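Local coordinates for protein beta-agarase D (Zobellia galactanivorans, PDB 4ASM) that cleaves the beta-1,4-linkages of agarose in a random, endo manner with retention of the anomeric configuration, this chain being its secreted GH16 catalytic domain, at residues A[58-63]-A[155-160]; A[113-118]-A[331-336]; A[247-252]-A[292-297]; A[260-265]-A[283-288]. One frame throughout, in Å; residues are numbered along the deposited sequence. Where two conformers were deposited one is given.

Interaction 1: A[58-63]-A[155-160]. With IMD (imidazole), chain C.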
# COMPACT_ATOMS: atom_id res chain seq x y z
N ASN A 58 -15.46 7.95 -4.94
CA ASN A 58 -15.09 6.86 -5.84
C ASN A 58 -14.07 7.25 -6.90
O ASN A 58 -14.17 6.82 -8.07
CB ASN A 58 -16.34 6.19 -6.45
CG ASN A 58 -17.19 7.15 -7.28
OD1 ASN A 58 -16.99 8.37 -7.24
ND2 ASN A 58 -18.15 6.59 -8.03
N LYS A 59 -13.07 8.03 -6.49
CA LYS A 59 -12.04 8.48 -7.41
C LYS A 59 -10.71 8.60 -6.68
O LYS A 59 -10.68 8.74 -5.47
CB LYS A 59 -12.47 9.83 -8.04
CG LYS A 59 -11.56 10.36 -9.14
CD LYS A 59 -12.23 11.58 -9.78
CE LYS A 59 -11.33 12.21 -10.83
NZ LYS A 59 -12.10 13.18 -11.67
N TYR A 60 -9.63 8.54 -7.45
CA TYR A 60 -8.30 8.90 -6.95
C TYR A 60 -8.32 10.31 -6.37
O TYR A 60 -9.14 11.14 -6.75
CB TYR A 60 -7.36 8.83 -8.14
CG TYR A 60 -5.91 9.09 -7.89
CD1 TYR A 60 -5.17 8.27 -7.02
CD2 TYR A 60 -5.24 10.10 -8.56
CE1 TYR A 60 -3.79 8.46 -6.84
CE2 TYR A 60 -3.88 10.31 -8.37
CZ TYR A 60 -3.16 9.50 -7.51
OH TYR A 60 -1.79 9.70 -7.32
N HIS A 61 -7.40 10.58 -5.46
CA HIS A 61 -7.51 11.73 -4.56
C HIS A 61 -7.39 13.10 -5.23
O HIS A 61 -6.63 13.29 -6.18
CB HIS A 61 -6.49 11.59 -3.40
CG HIS A 61 -5.05 11.82 -3.79
ND1 HIS A 61 -4.11 12.23 -2.87
CD2 HIS A 61 -4.40 11.71 -4.97
CE1 HIS A 61 -2.94 12.35 -3.47
NE2 HIS A 61 -3.09 12.05 -4.74
N ASN A 62 -8.17 14.05 -4.71
CA ASN A 62 -8.11 15.43 -5.22
C ASN A 62 -6.75 16.07 -4.99
O ASN A 62 -5.98 15.69 -4.11
CB ASN A 62 -9.18 16.30 -4.56
CG ASN A 62 -10.60 15.93 -4.96
OD1 ASN A 62 -10.85 15.41 -6.04
ND2 ASN A 62 -11.54 16.21 -4.06
N ARG A 63 -6.49 17.10 -5.80
CA ARG A 63 -5.35 17.98 -5.59
C ARG A 63 -5.46 18.79 -4.30
O ARG A 63 -6.55 18.92 -3.75
CB ARG A 63 -5.27 18.93 -6.78
CG ARG A 63 -4.87 18.23 -8.04
CD ARG A 63 -5.11 19.09 -9.25
NE ARG A 63 -4.74 18.36 -10.46
CZ ARG A 63 -3.49 18.23 -10.90
NH1 ARG A 63 -2.49 18.80 -10.24
NH2 ARG A 63 -3.25 17.54 -12.01
N PRO A 155 -1.74 14.82 -0.40
CA PRO A 155 -2.39 15.48 -1.55
C PRO A 155 -1.42 15.97 -2.63
O PRO A 155 -1.76 15.96 -3.81
CB PRO A 155 -3.12 16.66 -0.89
CG PRO A 155 -3.49 16.13 0.45
CD PRO A 155 -2.33 15.24 0.88
N ASP A 156 -0.22 16.41 -2.24
CA ASP A 156 0.74 16.92 -3.23
C ASP A 156 1.61 15.84 -3.87
O ASP A 156 2.51 16.13 -4.65
CB ASP A 156 1.59 18.05 -2.64
CG ASP A 156 2.72 17.57 -1.73
OD1 ASP A 156 2.87 16.34 -1.47
OD2 ASP A 156 3.46 18.45 -1.25
N ASP A 157 1.32 14.57 -3.53
CA ASP A 157 1.94 13.40 -4.19
C ASP A 157 3.44 13.22 -3.87
O ASP A 157 4.12 12.47 -4.57
CB ASP A 157 1.71 13.40 -5.72
CG ASP A 157 0.26 13.23 -6.11
OD1 ASP A 157 -0.51 12.65 -5.32
OD2 ASP A 157 -0.09 13.67 -7.24
N THR A 158 3.94 13.87 -2.82
CA THR A 158 5.38 13.73 -2.47
C THR A 158 5.67 12.66 -1.41
O THR A 158 6.78 12.15 -1.34
CB THR A 158 6.01 15.06 -1.99
OG1 THR A 158 5.36 15.53 -0.81
CG2 THR A 158 5.92 16.13 -3.09
N GLN A 159 4.70 12.36 -0.55
CA GLN A 159 4.95 11.48 0.58
C GLN A 159 3.87 10.43 0.65
O GLN A 159 2.68 10.75 0.56
CB GLN A 159 4.99 12.27 1.89
CG GLN A 159 6.09 13.37 1.92
CD GLN A 159 6.18 14.14 3.24
OE1 GLN A 159 6.80 15.22 3.31
NE2 GLN A 159 5.59 13.61 4.28
N GLU A 160 4.28 9.18 0.85
CA GLU A 160 3.35 8.03 0.81
C GLU A 160 3.75 6.98 1.82
O GLU A 160 4.94 6.72 2.00
CB GLU A 160 3.35 7.43 -0.60
CG GLU A 160 2.68 6.07 -0.73
CD GLU A 160 2.74 5.54 -2.14
OE1 GLU A 160 2.97 6.33 -3.10
OE2 GLU A 160 2.51 4.31 -2.30
N1 IMD C . 1.27 2.74 -3.97
C2 IMD C . 0.39 3.10 -4.91
N3 IMD C . -0.13 1.99 -5.46
C4 IMD C . 0.42 0.91 -4.87
C5 IMD C . 1.31 1.39 -3.92
O HOH W 1 -3.67 14.93 -5.69
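The imidazole of His-61 presents its edge to the carboxylate of Asp-157: OD1 lies 2.7 Å from NE2 and nearly in the ring plane. Over one face of the imidazole, offset toward the rim, sits a water within hydrogen-bonding distance of the backbone O atoms of Asn-62 and Pro-155, and CE1 of the ring touches Pro-155 CA at 3.7 Å. The phenol ring of Tyr-60 carries His-61 CD2 over the centre of one face, 3.6 Å above its plane, while its OH points tip to tip at the Asp-157 carboxylate, 3.8 Å from OD1. OD1 accepts the N-H of NE2 on its syn lone pair, though the N-H...O angle of 131° makes the bond bent. Histidine suits this place because its second nitrogen, ND1, bonds Asp-320, so the ring bridges two acidic side chains, which would be expected to favour its protonated form. An alanine here would probably leave Asp-157 and Asp-320 without their shared partner and open a gap against the face of Tyr-60. Farther along, Glu-160, probably the catalytic nucleophile, accepts with OE2 from N1 of a bound imidazole at 2.6 Å, and Glu-326 holds the same molecule. The contact joins the loop after strand 56-57 to the turn leading into strand 159-166, with Leu-153 of strand 147-153 and Thr-124 of strand 112-125 packing against His-61.

Interaction 2: A[113-118]-A[331-336]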
# COMPACT_ATOMS: atom_id res chain seq x y z
N ILE A 113 5.18 1.22 -24.47
CA ILE A 113 4.70 -0.10 -24.85
C ILE A 113 3.20 -0.18 -24.53
O ILE A 113 2.71 0.60 -23.73
CB ILE A 113 5.48 -1.25 -24.16
CG1 ILE A 113 5.42 -1.10 -22.63
CG2 ILE A 113 6.95 -1.28 -24.63
CD1 ILE A 113 5.95 -2.33 -21.87
N SER A 114 2.51 -1.13 -25.16
CA SER A 114 1.06 -1.29 -24.98
C SER A 114 0.69 -2.66 -24.45
O SER A 114 1.30 -3.68 -24.81
CB SER A 114 0.31 -1.05 -26.30
OG SER A 114 0.39 0.31 -26.71
N ARG A 115 -0.32 -2.69 -23.58
CA ARG A 115 -0.86 -3.93 -23.06
C ARG A 115 -2.37 -3.78 -22.99
O ARG A 115 -2.86 -2.65 -23.09
CB ARG A 115 -0.30 -4.23 -21.66
CG ARG A 115 1.20 -4.52 -21.59
CD ARG A 115 1.54 -5.84 -22.24
NE ARG A 115 2.97 -6.14 -22.11
CZ ARG A 115 3.93 -5.78 -22.97
NH1 ARG A 115 3.67 -5.06 -24.06
NH2 ARG A 115 5.19 -6.14 -22.71
N PRO A 116 -3.12 -4.89 -22.82
CA PRO A 116 -4.55 -4.76 -22.58
C PRO A 116 -4.84 -3.83 -21.40
O PRO A 116 -4.17 -3.89 -20.36
CB PRO A 116 -4.98 -6.18 -22.23
CG PRO A 116 -4.01 -7.06 -22.96
CD PRO A 116 -2.70 -6.30 -22.85
N GLU A 117 -5.83 -2.96 -21.57
CA GLU A 117 -6.19 -2.03 -20.50
C GLU A 117 -6.96 -2.73 -19.40
O GLU A 117 -7.87 -3.50 -19.65
CB GLU A 117 -7.03 -0.87 -21.05
CG GLU A 117 -7.43 0.12 -19.96
CD GLU A 117 -8.00 1.40 -20.50
OE1 GLU A 117 -7.27 2.15 -21.18
OE2 GLU A 117 -9.19 1.66 -20.23
N THR A 118 -6.58 -2.44 -18.16
CA THR A 118 -7.26 -3.02 -17.00
C THR A 118 -8.04 -1.92 -16.30
O THR A 118 -7.46 -1.00 -15.72
CB THR A 118 -6.28 -3.66 -16.03
OG1 THR A 118 -5.57 -4.70 -16.73
CG2 THR A 118 -7.05 -4.28 -14.87
N GLN A 331 4.63 -5.25 -13.75
CA GLN A 331 3.87 -6.49 -13.87
C GLN A 331 3.35 -6.65 -15.30
O GLN A 331 3.46 -7.73 -15.88
CB GLN A 331 2.70 -6.49 -12.87
CG GLN A 331 3.09 -6.70 -11.40
CD GLN A 331 3.45 -8.16 -11.08
OE1 GLN A 331 2.66 -8.91 -10.47
NE2 GLN A 331 4.63 -8.54 -11.48
N ALA A 332 2.79 -5.58 -15.86
CA ALA A 332 2.19 -5.63 -17.19
C ALA A 332 3.23 -5.90 -18.27
O ALA A 332 2.99 -6.71 -19.19
CB ALA A 332 1.42 -4.35 -17.46
N GLU A 333 4.39 -5.24 -18.17
CA GLU A 333 5.44 -5.44 -19.16
C GLU A 333 5.88 -6.91 -19.19
O GLU A 333 6.13 -7.48 -20.27
CB GLU A 333 6.63 -4.53 -18.86
CG GLU A 333 7.79 -4.73 -19.85
CD GLU A 333 8.87 -3.66 -19.76
OE1 GLU A 333 8.67 -2.64 -19.09
OE2 GLU A 333 9.93 -3.87 -20.40
N ALA A 334 5.95 -7.51 -17.99
CA ALA A 334 6.39 -8.90 -17.82
C ALA A 334 5.28 -9.91 -18.13
O ALA A 334 5.51 -11.12 -18.03
CB ALA A 334 6.90 -9.11 -16.39
N TYR A 335 4.09 -9.43 -18.50
CA TYR A 335 2.91 -10.28 -18.78
C TYR A 335 2.44 -11.03 -17.54
O TYR A 335 1.74 -12.05 -17.63
CB TYR A 335 3.17 -11.25 -19.94
CG TYR A 335 3.33 -10.53 -21.27
CD1 TYR A 335 2.20 -10.10 -21.98
CD2 TYR A 335 4.58 -10.28 -21.79
CE1 TYR A 335 2.34 -9.45 -23.18
CE2 TYR A 335 4.73 -9.60 -23.01
CZ TYR A 335 3.61 -9.19 -23.69
OH TYR A 335 3.74 -8.53 -24.91
N ARG A 336 2.83 -10.53 -16.37
CA ARG A 336 2.29 -11.10 -15.14
C ARG A 336 0.85 -10.67 -14.84
O ARG A 336 0.18 -11.35 -14.07
CB ARG A 336 3.24 -10.94 -13.95
CG ARG A 336 4.46 -11.87 -14.06
CD ARG A 336 5.24 -11.94 -12.74
NE ARG A 336 5.83 -10.63 -12.50
CZ ARG A 336 7.03 -10.24 -12.94
NH1 ARG A 336 7.82 -11.07 -13.63
NH2 ARG A 336 7.42 -9.01 -12.68
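Arg-115 lays its guanidinium flat on the ring of Tyr-335, the centres 4.1 Å apart and the planes only 7° from parallel, a cation-pi stack. Its chain reaches there through a bend: CG is anti to the carbonyl carbon, and chi2 of -69° turns CD back, next to Tyr-335 CE1 and Ala-332 O. The guanidinium edge then serves the helix end. NH2 donates to Glu-333 O at 2.9 Å, in the carbonyl plane and nearly straight, while NE donates to Ala-332 O at 3.0 Å from above its carbonyl plane. That oxygen also accepts from Tyr-335 N on the opposite face, within the Schellman motif where Tyr-335 leaves the helix with positive phi. Arginine is apt here, offering several N-H groups to helix-end carbonyls and a flat face to the ring; NH1 is bound to Ser-114 O. Against the opposite face of the guanidinium, toward its rim, rests Ile-113 CD1, which also meets Glu-333 CG at 3.6 Å. Glu-333 is extended, carrying its carboxylate onward to Ser-108. The contact fastens the end of helix 329-333 to strand 112-125, beside strand 102-106, whose Phe-105 touches both Ile-113 and Arg-115.

Interaction 3: A[247-252]-A[292-297]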
# COMPACT_ATOMS: atom_id res chain seq x y z
N ASN A 247 13.80 5.49 11.05
CA ASN A 247 14.81 6.46 10.59
C ASN A 247 15.83 5.88 9.59
O ASN A 247 15.77 6.18 8.39
CB ASN A 247 15.50 7.15 11.79
CG ASN A 247 16.37 8.31 11.37
OD1 ASN A 247 17.53 8.43 11.81
ND2 ASN A 247 15.83 9.18 10.54
N ASP A 248 16.76 5.06 10.08
CA ASP A 248 17.86 4.54 9.26
C ASP A 248 18.10 3.05 9.49
O ASP A 248 19.12 2.51 9.08
CB ASP A 248 19.17 5.34 9.46
CG ASP A 248 19.59 5.44 10.91
OD1 ASP A 248 18.94 4.85 11.78
OD2 ASP A 248 20.58 6.16 11.16
N ALA A 249 17.12 2.40 10.12
CA ALA A 249 17.21 0.99 10.50
C ALA A 249 15.89 0.29 10.32
O ALA A 249 14.82 0.93 10.32
CB ALA A 249 17.67 0.87 11.95
N VAL A 250 15.96 -1.03 10.22
CA VAL A 250 14.79 -1.85 9.93
C VAL A 250 14.83 -3.06 10.85
O VAL A 250 15.90 -3.58 11.18
CB VAL A 250 14.85 -2.34 8.46
CG1 VAL A 250 13.68 -3.19 8.13
CG2 VAL A 250 14.92 -1.14 7.50
N GLN A 251 13.65 -3.52 11.28
CA GLN A 251 13.55 -4.86 11.86
C GLN A 251 12.37 -5.54 11.21
O GLN A 251 11.34 -4.90 10.97
CB GLN A 251 13.45 -4.83 13.39
CG GLN A 251 12.11 -4.51 13.99
CD GLN A 251 12.14 -4.68 15.50
OE1 GLN A 251 11.42 -5.50 16.09
NE2 GLN A 251 12.99 -3.91 16.14
N THR A 252 12.53 -6.80 10.85
CA THR A 252 11.42 -7.53 10.23
C THR A 252 11.37 -8.98 10.65
O THR A 252 12.41 -9.59 10.97
CB THR A 252 11.18 -7.18 8.70
OG1 THR A 252 10.74 -8.29 7.90
CG2 THR A 252 12.28 -6.36 8.12
N SER A 292 18.27 -0.66 18.11
CA SER A 292 19.22 0.39 18.52
C SER A 292 20.61 0.18 17.93
O SER A 292 21.23 1.12 17.49
CB SER A 292 19.26 0.54 20.03
OG SER A 292 18.04 1.10 20.48
N ASP A 293 21.08 -1.07 17.90
CA ASP A 293 22.36 -1.37 17.28
C ASP A 293 22.37 -0.99 15.79
O ASP A 293 23.33 -0.39 15.30
CB ASP A 293 22.66 -2.88 17.46
CG ASP A 293 24.03 -3.28 16.95
OD1 ASP A 293 25.04 -2.65 17.36
OD2 ASP A 293 24.09 -4.24 16.16
N ALA A 294 21.29 -1.34 15.08
CA ALA A 294 21.17 -1.01 13.67
C ALA A 294 21.18 0.51 13.43
O ALA A 294 21.88 0.99 12.57
CB ALA A 294 19.89 -1.65 13.11
N LYS A 295 20.41 1.23 14.23
CA LYS A 295 20.37 2.70 14.20
C LYS A 295 21.76 3.29 14.48
O LYS A 295 22.18 4.22 13.81
CB LYS A 295 19.34 3.24 15.19
CG LYS A 295 17.89 2.95 14.78
CD LYS A 295 16.85 3.24 15.90
CE LYS A 295 16.89 4.67 16.37
NZ LYS A 295 16.34 5.60 15.36
N ASN A 296 22.48 2.73 15.45
CA ASN A 296 23.84 3.20 15.73
C ASN A 296 24.75 3.01 14.54
O ASN A 296 25.54 3.90 14.20
CB ASN A 296 24.45 2.46 16.91
CG ASN A 296 23.84 2.82 18.23
OD1 ASN A 296 23.99 2.08 19.21
ND2 ASN A 296 23.14 3.96 18.29
N LYS A 297 24.67 1.84 13.91
CA LYS A 297 25.55 1.48 12.81
C LYS A 297 25.23 2.20 11.51
O LYS A 297 26.12 2.44 10.68
CB LYS A 297 25.50 -0.04 12.56
CG LYS A 297 26.18 -0.86 13.65
CD LYS A 297 26.00 -2.33 13.31
CE LYS A 297 26.71 -3.22 14.33
NZ LYS A 297 28.19 -3.06 14.22
O HOH W 2 18.50 6.44 13.85
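Lys-295 crosses the side chain of Asp-248 at about a right angle. From the start, CB is 3.8 Å from Asp-248 OD1. CG comes next and rests against both that oxygen and the methyl of Ala-249, whose CB it meets at 3.5 Å. The chain then turns at chi3 (59°), which swings CE aside, and again at chi4 (71°), which brings NZ round to 4.0 Å from Asn-247 CB. There the amine makes a salt bridge with Asp-246, just before the strand segment, and donates to a water at 2.8 Å. Asp-248 OD1 is 4.5 Å from NZ, beyond a salt bridge, but the same water donates to it at 2.6 Å and to Asn-247 OD1 at 3.0 Å, so the opposite charges are joined through solvent. The setting is a helix packed on a beta-strand: helix 291-297 follows strand 282-288 and lies against the beginning of strand 249-253 in the GH16 catalytic domain. Small residues bring the two close, Ala-249 CB meeting Ala-294 CB at 3.6 Å, and Leu-291 of the same helix also packs on Ala-249, and on Gln-251 two residues along the strand. A lysine is apt at the rim, where its CG covers the alanine methyl while the amine stays among polar groups. An alanine in place of Asp-248 would probably leave the bridging water without one acceptor and Lys-295 NZ without its water-mediated link to that carboxylate. Nearby, the backbone O of Asp-248 accepts from Ser-298 OG, just past the helix.

Interaction 4: A[260-265]-A[283-288]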
# COMPACT_ATOMS: atom_id res chain seq x y z
N GLN A 260 14.74 -10.14 12.51
CA GLN A 260 16.06 -9.77 11.96
C GLN A 260 16.20 -8.25 11.91
O GLN A 260 15.30 -7.56 11.41
CB GLN A 260 16.30 -10.38 10.60
CG GLN A 260 17.72 -10.13 10.13
CD GLN A 260 18.05 -10.81 8.84
OE1 GLN A 260 18.95 -11.66 8.80
NE2 GLN A 260 17.36 -10.44 7.79
N TYR A 261 17.33 -7.75 12.39
CA TYR A 261 17.59 -6.30 12.47
C TYR A 261 18.59 -5.97 11.40
O TYR A 261 19.66 -6.60 11.32
CB TYR A 261 18.17 -5.93 13.85
CG TYR A 261 17.34 -6.47 14.98
CD1 TYR A 261 16.23 -5.76 15.46
CD2 TYR A 261 17.62 -7.72 15.53
CE1 TYR A 261 15.43 -6.28 16.47
CE2 TYR A 261 16.84 -8.24 16.55
CZ TYR A 261 15.73 -7.52 17.00
OH TYR A 261 14.96 -8.04 18.01
N THR A 262 18.23 -5.02 10.54
CA THR A 262 19.08 -4.70 9.42
C THR A 262 19.19 -3.20 9.16
O THR A 262 18.42 -2.42 9.69
CB THR A 262 18.60 -5.39 8.11
OG1 THR A 262 17.27 -4.94 7.82
CG2 THR A 262 18.63 -6.93 8.22
N TYR A 263 20.17 -2.82 8.37
CA TYR A 263 20.32 -1.41 7.98
C TYR A 263 21.06 -1.38 6.62
O TYR A 263 21.71 -2.36 6.23
CB TYR A 263 21.05 -0.61 9.07
CG TYR A 263 22.47 -1.08 9.25
CD1 TYR A 263 22.77 -2.15 10.10
CD2 TYR A 263 23.51 -0.48 8.54
CE1 TYR A 263 24.06 -2.63 10.22
CE2 TYR A 263 24.81 -0.94 8.67
CZ TYR A 263 25.08 -2.01 9.51
OH TYR A 263 26.37 -2.51 9.64
N PRO A 264 20.93 -0.27 5.88
CA PRO A 264 21.56 -0.18 4.55
C PRO A 264 23.08 -0.30 4.57
O PRO A 264 23.76 0.38 5.37
CB PRO A 264 21.13 1.21 4.05
CG PRO A 264 19.87 1.53 4.85
CD PRO A 264 20.14 0.93 6.21
N ALA A 265 23.59 -1.17 3.71
CA ALA A 265 25.04 -1.38 3.58
C ALA A 265 25.70 -0.29 2.75
O ALA A 265 26.88 0.01 2.94
CB ALA A 265 25.33 -2.74 2.99
N GLN A 283 18.10 -4.27 -2.29
CA GLN A 283 19.00 -3.38 -1.56
C GLN A 283 19.91 -4.18 -0.62
O GLN A 283 19.45 -5.03 0.15
CB GLN A 283 18.19 -2.38 -0.74
CG GLN A 283 19.07 -1.53 0.17
CD GLN A 283 18.32 -0.54 1.01
OE1 GLN A 283 17.13 -0.71 1.27
NE2 GLN A 283 19.01 0.50 1.46
N LYS A 284 21.22 -3.93 -0.72
CA LYS A 284 22.18 -4.61 0.16
C LYS A 284 22.04 -4.10 1.59
O LYS A 284 22.10 -2.88 1.84
CB LYS A 284 23.61 -4.43 -0.35
CG LYS A 284 24.63 -5.29 0.39
CD LYS A 284 26.03 -5.06 -0.14
CE LYS A 284 27.04 -5.87 0.67
NZ LYS A 284 28.41 -5.58 0.16
N MET A 285 21.85 -5.04 2.52
CA MET A 285 21.64 -4.69 3.92
C MET A 285 22.63 -5.46 4.79
O MET A 285 23.03 -6.59 4.45
CB MET A 285 20.21 -5.08 4.36
CG MET A 285 19.11 -4.47 3.48
SD MET A 285 18.96 -2.69 3.66
CE MET A 285 18.00 -2.54 5.16
N ASN A 286 23.03 -4.83 5.89
CA ASN A 286 23.86 -5.51 6.88
C ASN A 286 23.02 -5.95 8.07
O ASN A 286 21.96 -5.40 8.33
CB ASN A 286 24.96 -4.57 7.37
CG ASN A 286 26.03 -4.31 6.32
OD1 ASN A 286 26.19 -5.06 5.36
ND2 ASN A 286 26.78 -3.23 6.54
N ILE A 287 23.54 -6.93 8.82
CA ILE A 287 22.87 -7.49 9.99
C ILE A 287 23.33 -6.78 11.26
O ILE A 287 24.54 -6.54 11.45
CB ILE A 287 23.18 -9.00 10.11
CG1 ILE A 287 22.53 -9.72 8.95
CG2 ILE A 287 22.70 -9.59 11.45
CD1 ILE A 287 23.00 -11.14 8.79
N ALA A 288 22.36 -6.43 12.09
CA ALA A 288 22.63 -5.88 13.42
C ALA A 288 22.01 -6.78 14.50
O ALA A 288 21.36 -7.78 14.19
CB ALA A 288 22.11 -4.45 13.54
O HOH W 3 19.44 -9.48 13.02
O HOH W 4 26.59 -4.89 10.66
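Strands 260-264 and 285-288 run antiparallel, with Tyr-263 and Asn-286 as a hydrogen-bonded pair (Tyr-263 N to Asn-286 O 3.1 Å, and Asn-286 N to Tyr-263 O 2.8 Å) and Thr-262 facing Ile-287 as a non-hydrogen-bonded one. Ala-265 N to Lys-284 O continues the connection past the end of the first strand. The paired side chains of Tyr-263 and Asn-286 lie on the same face. With chi1 at 65°, CG of Tyr-263 sits between the backbone N and the carbonyl carbon, and the ring stands over its neighbour: Asn-286 CB lies over one face, 3.3 Å from CZ. The amide is turned 81° from the ring, and ND2 donates to Tyr-263 OH at 3.2 Å. A water joins that hydroxyl to Ile-287 O, so tyrosine contributes both a packing surface and a polar tip. At the ring edge lies the methyl of Ala-288, which is small enough to fit between Tyr-263 and Tyr-261, whose CB is 4.2 Å away. Met-285, its flexible chain bent at chi2 and chi3, curls back against strand 260-264: SD meets Pro-264 CA at 3.7 Å, and CE approaches Thr-262 OG1. Proline suits that position since, paired with Met-285 in a non-hydrogen-bonded position, its nitrogen is not asked to donate to that strand. Strands 240-246, 249-253 and 259-264 form a beta meander, which strand 282-288 widens, in the GH16 beta-jelly-roll domain.

How the interactions relate
From the N terminus, the chain passes 58-63 and then 113-118 before 155-160 returns to close interaction 1. The second of these segments finds its partner only at 331-336, so interactions 1 and 2 cross. Interaction 2 spans more than 200 residues, and interactions 3 and 4 are both nested within it; both also follow interaction 1 in series. The 260-265 and 283-288 pairing of interaction 4 closes inside the loop of interaction 3, and the two touch, with Val-250 O and Thr-262 N 2.8 Å apart. Together, interactions 3 and 4 tie three strands and a helix into one region, whereas interaction 1 includes the probable nucleophile and interaction 2 lies at the surface.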